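Local atomic coordinates of adenylate isopentenyltransferase (Humulus lupulus, PDB entry 3A8T), a protein that transfers an isopentenyl group from dimethylallyl diphosphate to ATP, ADP or AMP, a step in plant cytokinin biosynthesis. Residues F204-P213 and F237-P246. Residues are numbered along the deposited sequence; the frame is centred on the assembly and turned at random.
Sequences FDELAEFYSP and FDRYFEKFRP
The axes of the helices of 204-213 and 237-246 come within 10.7 Å of each other and cross at -68°. Phe241 sits in the middle. With CG anti to its carbonyl carbon (chi1 -62°), its ring reaches the backbone of the other helix, where CZ lies 3.4 Å from Ala208 CA. On one flank its CE1 meets Phe204 CE1 at 3.5 Å; on the other, its CB packs over a face of the Tyr211 ring as a CH-pi contact, 3.9 Å from the ring centroid. Phe204 also turns its edge to the face of Phe237 in an offset edge-to-face pair with planes at 70°, and Leu207 CD1 presses on Phe237 CD2 at 3.5 Å.

Tyr211, the first residue past its helix, projects across the gap between Asp238 and Pro246. Asp238 OD1 lies at the ring edge, 3.4 Å from Tyr211 CD1, while OD2 forms salt bridges with Arg225 and Arg229; Pro246 CD approaches Tyr211 CD2 at 3.8 Å. The Tyr211 hydroxyl rests over one face of the Arg245 guanidinium, held by a nearly straight hydrogen bond from NE to Glu242 O and a salt bridge from NH2 to Glu242 OE1. Phe204, Tyr211, Phe237, Tyr240 and Phe241 form an aromatic cluster, extended by His218 and Phe264, that joins helices 203-210 and 234-243 over the long helix 257-289 of this IPP transferase; the side chain of Leu207 is about 9 Å from the bound ATP.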
ATOM      1  N   PHE A 204      -5.501 -10.239 -13.382  1.00 22.15           N
ATOM      2  CA  PHE A 204      -4.821 -11.022 -14.389  1.00 23.14           C
ATOM      3  C   PHE A 204      -4.862 -10.383 -15.785  1.00 24.15           C
ATOM      4  O   PHE A 204      -3.866 -10.323 -16.485  1.00 26.54           O
ATOM      5  CB  PHE A 204      -5.397 -12.448 -14.394  1.00 22.41           C
ATOM      6  CG  PHE A 204      -4.928 -13.304 -15.552  1.00 22.43           C
ATOM      7  CD1 PHE A 204      -3.658 -13.899 -15.537  1.00 20.55           C
ATOM      8  CD2 PHE A 204      -5.744 -13.467 -16.683  1.00 23.97           C
ATOM      9  CE1 PHE A 204      -3.174 -14.657 -16.634  1.00 23.54           C
ATOM     10  CE2 PHE A 204      -5.286 -14.234 -17.834  1.00 25.93           C
ATOM     11  CZ  PHE A 204      -4.011 -14.823 -17.807  1.00 26.10           C
ATOM     12  N   ASP A 205      -6.011  -9.885 -16.185  1.00 25.46           N
ATOM     13  CA  ASP A 205      -6.137  -9.231 -17.465  1.00 25.09           C
ATOM     14  C   ASP A 205      -5.377  -7.941 -17.456  1.00 23.05           C
ATOM     15  O   ASP A 205      -4.877  -7.524 -18.439  1.00 23.65           O
ATOM     16  CB  ASP A 205      -7.595  -8.968 -17.712  1.00 27.86           C
ATOM     17  CG  ASP A 205      -8.373 -10.249 -17.713  1.00 31.21           C
ATOM     18  OD1 ASP A 205      -8.216 -11.048 -18.668  1.00 33.33           O
ATOM     19  OD2 ASP A 205      -9.118 -10.488 -16.745  1.00 35.72           O
ATOM     20  N   GLU A 206      -5.291  -7.314 -16.311  1.00 22.72           N
ATOM     21  CA  GLU A 206      -4.567  -6.052 -16.177  1.00 22.03           C
ATOM     22  C   GLU A 206      -3.085  -6.339 -16.426  1.00 22.12           C
ATOM     23  O   GLU A 206      -2.399  -5.626 -17.155  1.00 22.77           O
ATOM     24  CB  GLU A 206      -4.773  -5.516 -14.750  1.00 22.45           C
ATOM     25  CG  GLU A 206      -4.181  -4.164 -14.474  1.00 25.58           C
ATOM     26  CD  GLU A 206      -4.328  -3.731 -13.012  1.00 26.01           C
ATOM     27  OE1 GLU A 206      -3.639  -4.310 -12.138  1.00 26.53           O
ATOM     28  OE2 GLU A 206      -5.141  -2.813 -12.750  1.00 27.92           O
ATOM     29  N   LEU A 207      -2.603  -7.422 -15.824  1.00 21.68           N
ATOM     30  CA  LEU A 207      -1.212  -7.788 -15.951  1.00 19.48           C
ATOM     31  C   LEU A 207      -0.925  -8.323 -17.351  1.00 20.51           C
ATOM     32  O   LEU A 207       0.168  -8.121 -17.877  1.00 22.27           O
ATOM     33  CB  LEU A 207      -0.857  -8.816 -14.856  1.00 19.81           C
ATOM     34  CG  LEU A 207      -0.898  -8.416 -13.364  1.00 17.35           C
ATOM     35  CD1 LEU A 207      -0.900  -9.624 -12.557  1.00 15.53           C
ATOM     36  CD2 LEU A 207       0.322  -7.554 -12.939  1.00 17.94           C
ATOM     37  N   ALA A 208      -1.883  -9.013 -17.967  1.00 19.67           N
ATOM     38  CA  ALA A 208      -1.661  -9.518 -19.323  1.00 20.57           C
ATOM     39  C   ALA A 208      -1.509  -8.341 -20.274  1.00 21.27           C
ATOM     40  O   ALA A 208      -0.743  -8.411 -21.218  1.00 23.31           O
ATOM     41  CB  ALA A 208      -2.840 -10.433 -19.796  1.00 17.47           C
ATOM     42  N   GLU A 209      -2.233  -7.258 -20.020  1.00 23.66           N
ATOM     43  CA  GLU A 209      -2.179  -6.075 -20.883  1.00 25.62           C
ATOM     44  C   GLU A 209      -0.912  -5.263 -20.598  1.00 25.40           C
ATOM     45  O   GLU A 209      -0.366  -4.597 -21.483  1.00 25.06           O
ATOM     46  CB  GLU A 209      -3.435  -5.216 -20.681  1.00 29.41           C
ATOM     47  CG  GLU A 209      -3.432  -3.891 -21.436  1.00 37.48           C
ATOM     48  CD  GLU A 209      -3.573  -4.052 -22.979  1.00 43.36           C
ATOM     49  OE1 GLU A 209      -4.342  -4.943 -23.441  1.00 46.44           O
ATOM     50  OE2 GLU A 209      -2.924  -3.280 -23.736  1.00 46.43           O
ATOM     51  N   PHE A 210      -0.429  -5.351 -19.364  1.00 24.02           N
ATOM     52  CA  PHE A 210       0.784  -4.642 -18.954  1.00 24.45           C
ATOM     53  C   PHE A 210       2.037  -5.340 -19.537  1.00 26.18           C
ATOM     54  O   PHE A 210       3.085  -4.717 -19.831  1.00 23.23           O
ATOM     55  CB  PHE A 210       0.869  -4.670 -17.444  1.00 23.49           C
ATOM     56  CG  PHE A 210       1.932  -3.792 -16.883  1.00 23.05           C
ATOM     57  CD1 PHE A 210       1.848  -2.380 -17.015  1.00 22.52           C
ATOM     58  CD2 PHE A 210       3.007  -4.340 -16.204  1.00 20.43           C
ATOM     59  CE1 PHE A 210       2.832  -1.548 -16.470  1.00 20.61           C
ATOM     60  CE2 PHE A 210       4.001  -3.514 -15.655  1.00 20.08           C
ATOM     61  CZ  PHE A 210       3.926  -2.137 -15.780  1.00 20.88           C
ATOM     62  N   TYR A 211       1.880  -6.649 -19.724  1.00 26.75           N
ATOM     63  CA  TYR A 211       2.927  -7.502 -20.230  1.00 27.16           C
ATOM     64  C   TYR A 211       3.472  -7.044 -21.558  1.00 27.85           C
ATOM     65  O   TYR A 211       2.731  -6.641 -22.441  1.00 29.26           O
ATOM     66  CB  TYR A 211       2.410  -8.934 -20.343  1.00 26.61           C
ATOM     67  CG  TYR A 211       3.493  -9.923 -20.667  1.00 25.74           C
ATOM     68  CD1 TYR A 211       4.384 -10.380 -19.686  1.00 26.25           C
ATOM     69  CD2 TYR A 211       3.680 -10.349 -21.981  1.00 26.31           C
ATOM     70  CE1 TYR A 211       5.426 -11.240 -20.010  1.00 24.82           C
ATOM     71  CE2 TYR A 211       4.703 -11.189 -22.314  1.00 23.88           C
ATOM     72  CZ  TYR A 211       5.561 -11.635 -21.344  1.00 24.74           C
ATOM     73  OH  TYR A 211       6.512 -12.508 -21.740  1.00 25.86           O
ATOM     74  N   SER A 212       4.781  -7.159 -21.701  1.00 29.87           N
ATOM     75  CA  SER A 212       5.477  -6.739 -22.910  1.00 32.20           C
ATOM     76  C   SER A 212       6.790  -7.486 -23.141  1.00 33.21           C
ATOM     77  O   SER A 212       7.702  -7.420 -22.324  1.00 31.90           O
ATOM     78  CB  SER A 212       5.747  -5.242 -22.809  1.00 32.58           C
ATOM     79  OG  SER A 212       6.766  -4.847 -23.673  1.00 34.14           O
ATOM     80  N   PRO A 213       6.904  -8.210 -24.262  1.00 35.89           N
ATOM     81  CA  PRO A 213       8.149  -8.933 -24.512  1.00 36.96           C
ATOM     82  C   PRO A 213       9.383  -8.035 -24.695  1.00 39.25           C
ATOM     83  O   PRO A 213      10.468  -8.546 -24.789  1.00 39.33           O
ATOM     84  CB  PRO A 213       7.828  -9.753 -25.736  1.00 37.25           C
ATOM     85  CG  PRO A 213       6.317 -10.006 -25.602  1.00 37.07           C
ATOM     86  CD  PRO A 213       5.864  -8.609 -25.229  1.00 37.06           C
ATOM     87  N   PHE A 237       3.429 -13.236 -12.406  1.00 17.83           N
ATOM     88  CA  PHE A 237       2.768 -13.564 -13.652  1.00 16.93           C
ATOM     89  C   PHE A 237       3.661 -13.565 -14.850  1.00 16.78           C
ATOM     90  O   PHE A 237       3.361 -14.256 -15.807  1.00 17.31           O
ATOM     91  CB  PHE A 237       1.490 -12.736 -13.859  1.00 16.96           C
ATOM     92  CG  PHE A 237       0.268 -13.441 -13.291  1.00 22.05           C
ATOM     93  CD1 PHE A 237      -0.181 -14.656 -13.868  1.00 20.84           C
ATOM     94  CD2 PHE A 237      -0.335 -13.013 -12.082  1.00 21.98           C
ATOM     95  CE1 PHE A 237      -1.187 -15.425 -13.245  1.00 23.07           C
ATOM     96  CE2 PHE A 237      -1.333 -13.772 -11.465  1.00 21.30           C
ATOM     97  CZ  PHE A 237      -1.759 -14.980 -12.041  1.00 21.99           C
ATOM     98  N   ASP A 238       4.759 -12.810 -14.823  1.00 17.32           N
ATOM     99  CA  ASP A 238       5.712 -12.839 -15.960  1.00 18.69           C
ATOM    100  C   ASP A 238       6.215 -14.294 -16.122  1.00 20.38           C
ATOM    101  O   ASP A 238       6.403 -14.806 -17.237  1.00 22.96           O
ATOM    102  CB  ASP A 238       6.912 -11.897 -15.740  1.00 16.92           C
ATOM    103  CG  ASP A 238       6.552 -10.419 -15.941  1.00 19.18           C
ATOM    104  OD1 ASP A 238       5.455 -10.130 -16.484  1.00 20.63           O
ATOM    105  OD2 ASP A 238       7.355  -9.531 -15.562  1.00 21.13           O
ATOM    106  N   ARG A 239       6.404 -14.979 -15.010  1.00 21.70           N
ATOM    107  CA  ARG A 239       6.859 -16.351 -15.074  1.00 23.46           C
ATOM    108  C   ARG A 239       5.786 -17.178 -15.802  1.00 23.47           C
ATOM    109  O   ARG A 239       6.091 -17.986 -16.650  1.00 24.62           O
ATOM    110  CB  ARG A 239       7.088 -16.837 -13.665  1.00 28.14           C
ATOM    111  CG  ARG A 239       7.622 -18.229 -13.510  1.00 31.35           C
ATOM    112  CD  ARG A 239       8.470 -18.287 -12.236  1.00 34.01           C
ATOM    113  NE  ARG A 239       8.870 -19.656 -12.024  1.00 35.39           N
ATOM    114  CZ  ARG A 239       9.766 -20.267 -12.777  1.00 36.31           C
ATOM    115  NH1 ARG A 239      10.375 -19.622 -13.765  1.00 38.08           N
ATOM    116  NH2 ARG A 239       9.992 -21.545 -12.601  1.00 37.31           N
ATOM    117  N   TYR A 240       4.523 -16.939 -15.486  1.00 22.89           N
ATOM    118  CA  TYR A 240       3.420 -17.625 -16.143  1.00 21.64           C
ATOM    119  C   TYR A 240       3.321 -17.232 -17.618  1.00 22.21           C
ATOM    120  O   TYR A 240       3.254 -18.081 -18.467  1.00 21.68           O
ATOM    121  CB  TYR A 240       2.117 -17.289 -15.451  1.00 21.06           C
ATOM    122  CG  TYR A 240       0.925 -17.805 -16.158  1.00 24.48           C
ATOM    123  CD1 TYR A 240       0.461 -19.100 -15.940  1.00 24.78           C
ATOM    124  CD2 TYR A 240       0.231 -17.005 -17.045  1.00 25.60           C
ATOM    125  CE1 TYR A 240      -0.663 -19.583 -16.576  1.00 25.30           C
ATOM    126  CE2 TYR A 240      -0.907 -17.488 -17.689  1.00 27.61           C
ATOM    127  CZ  TYR A 240      -1.349 -18.773 -17.447  1.00 26.48           C
ATOM    128  OH  TYR A 240      -2.495 -19.211 -18.064  1.00 27.15           O
ATOM    129  N   PHE A 241       3.322 -15.943 -17.929  1.00 23.45           N
ATOM    130  CA  PHE A 241       3.223 -15.533 -19.324  1.00 24.39           C
ATOM    131  C   PHE A 241       4.456 -16.026 -20.127  1.00 25.90           C
ATOM    132  O   PHE A 241       4.430 -16.134 -21.336  1.00 24.38           O
ATOM    133  CB  PHE A 241       3.117 -13.995 -19.429  1.00 23.37           C
ATOM    134  CG  PHE A 241       1.903 -13.412 -18.779  1.00 24.48           C
ATOM    135  CD1 PHE A 241       0.630 -13.871 -19.085  1.00 23.88           C
ATOM    136  CD2 PHE A 241       2.015 -12.348 -17.872  1.00 25.39           C
ATOM    137  CE1 PHE A 241      -0.513 -13.277 -18.503  1.00 22.85           C
ATOM    138  CE2 PHE A 241       0.835 -11.761 -17.295  1.00 24.12           C
ATOM    139  CZ  PHE A 241      -0.393 -12.224 -17.615  1.00 22.16           C
ATOM    140  N   GLU A 242       5.552 -16.293 -19.444  1.00 28.85           N
ATOM    141  CA  GLU A 242       6.740 -16.783 -20.119  1.00 32.44           C
ATOM    142  C   GLU A 242       6.345 -17.966 -20.959  1.00 33.04           C
ATOM    143  O   GLU A 242       6.653 -18.062 -22.148  1.00 34.03           O
ATOM    144  CB  GLU A 242       7.797 -17.236 -19.107  1.00 36.33           C
ATOM    145  CG  GLU A 242       9.126 -17.393 -19.768  1.00 40.79           C
ATOM    146  CD  GLU A 242       9.412 -16.188 -20.641  1.00 43.09           C
ATOM    147  OE1 GLU A 242       9.826 -16.359 -21.805  1.00 45.01           O
ATOM    148  OE2 GLU A 242       9.210 -15.061 -20.150  1.00 45.67           O
ATOM    149  N   LYS A 243       5.645 -18.875 -20.304  1.00 34.22           N
ATOM    150  CA  LYS A 243       5.156 -20.069 -20.956  1.00 34.88           C
ATOM    151  C   LYS A 243       3.862 -19.880 -21.703  1.00 33.49           C
ATOM    152  O   LYS A 243       3.718 -20.418 -22.801  1.00 34.73           O
ATOM    153  CB  LYS A 243       5.023 -21.194 -19.942  1.00 36.30           C
ATOM    154  CG  LYS A 243       6.378 -21.797 -19.593  1.00 39.30           C
ATOM    155  CD  LYS A 243       6.245 -22.890 -18.562  1.00 43.50           C
ATOM    156  CE  LYS A 243       5.418 -22.411 -17.350  1.00 45.71           C
ATOM    157  NZ  LYS A 243       5.816 -21.012 -16.938  1.00 48.72           N
ATOM    158  N   PHE A 244       2.938 -19.102 -21.140  1.00 31.87           N
ATOM    159  CA  PHE A 244       1.635 -18.870 -21.773  1.00 30.76           C
ATOM    160  C   PHE A 244       1.365 -17.405 -22.079  1.00 31.94           C
ATOM    161  O   PHE A 244       0.704 -16.691 -21.311  1.00 32.11           O
ATOM    162  CB  PHE A 244       0.584 -19.458 -20.867  1.00 30.27           C
ATOM    163  CG  PHE A 244       0.796 -20.912 -20.609  1.00 30.45           C
ATOM    164  CD1 PHE A 244       0.535 -21.853 -21.599  1.00 31.67           C
ATOM    165  CD2 PHE A 244       1.263 -21.351 -19.405  1.00 30.10           C
ATOM    166  CE1 PHE A 244       0.738 -23.206 -21.377  1.00 29.75           C
ATOM    167  CE2 PHE A 244       1.467 -22.721 -19.176  1.00 31.02           C
ATOM    168  CZ  PHE A 244       1.202 -23.638 -20.168  1.00 30.69           C
ATOM    169  N   ARG A 245       1.914 -16.958 -23.210  1.00 32.81           N
ATOM    170  CA  ARG A 245       1.790 -15.565 -23.624  1.00 34.55           C
ATOM    171  C   ARG A 245       0.335 -15.188 -23.654  1.00 34.01           C
ATOM    172  O   ARG A 245      -0.505 -16.017 -23.917  1.00 33.55           O
ATOM    173  CB  ARG A 245       2.437 -15.328 -25.004  1.00 36.77           C
ATOM    174  CG  ARG A 245       3.939 -15.695 -25.114  1.00 40.58           C
ATOM    175  CD  ARG A 245       4.797 -15.139 -23.950  1.00 44.20           C
ATOM    176  NE  ARG A 245       6.165 -15.676 -23.900  1.00 44.70           N
ATOM    177  CZ  ARG A 245       7.192 -15.097 -24.510  1.00 47.40           C
ATOM    178  NH1 ARG A 245       6.963 -13.981 -25.192  1.00 47.53           N
ATOM    179  NH2 ARG A 245       8.431 -15.622 -24.453  1.00 47.52           N
ATOM    180  N   PRO A 246       0.020 -13.930 -23.341  1.00 35.98           N
ATOM    181  CA  PRO A 246      -1.359 -13.408 -23.323  1.00 37.66           C
ATOM    182  C   PRO A 246      -2.204 -13.670 -24.613  1.00 40.74           C
ATOM    183  O   PRO A 246      -1.883 -13.198 -25.701  1.00 41.22           O
ATOM    184  CB  PRO A 246      -1.141 -11.916 -23.037  1.00 35.71           C
ATOM    185  CG  PRO A 246       0.100 -11.934 -22.210  1.00 34.57           C
ATOM    186  CD  PRO A 246       0.978 -12.896 -22.904  1.00 34.60           C
TER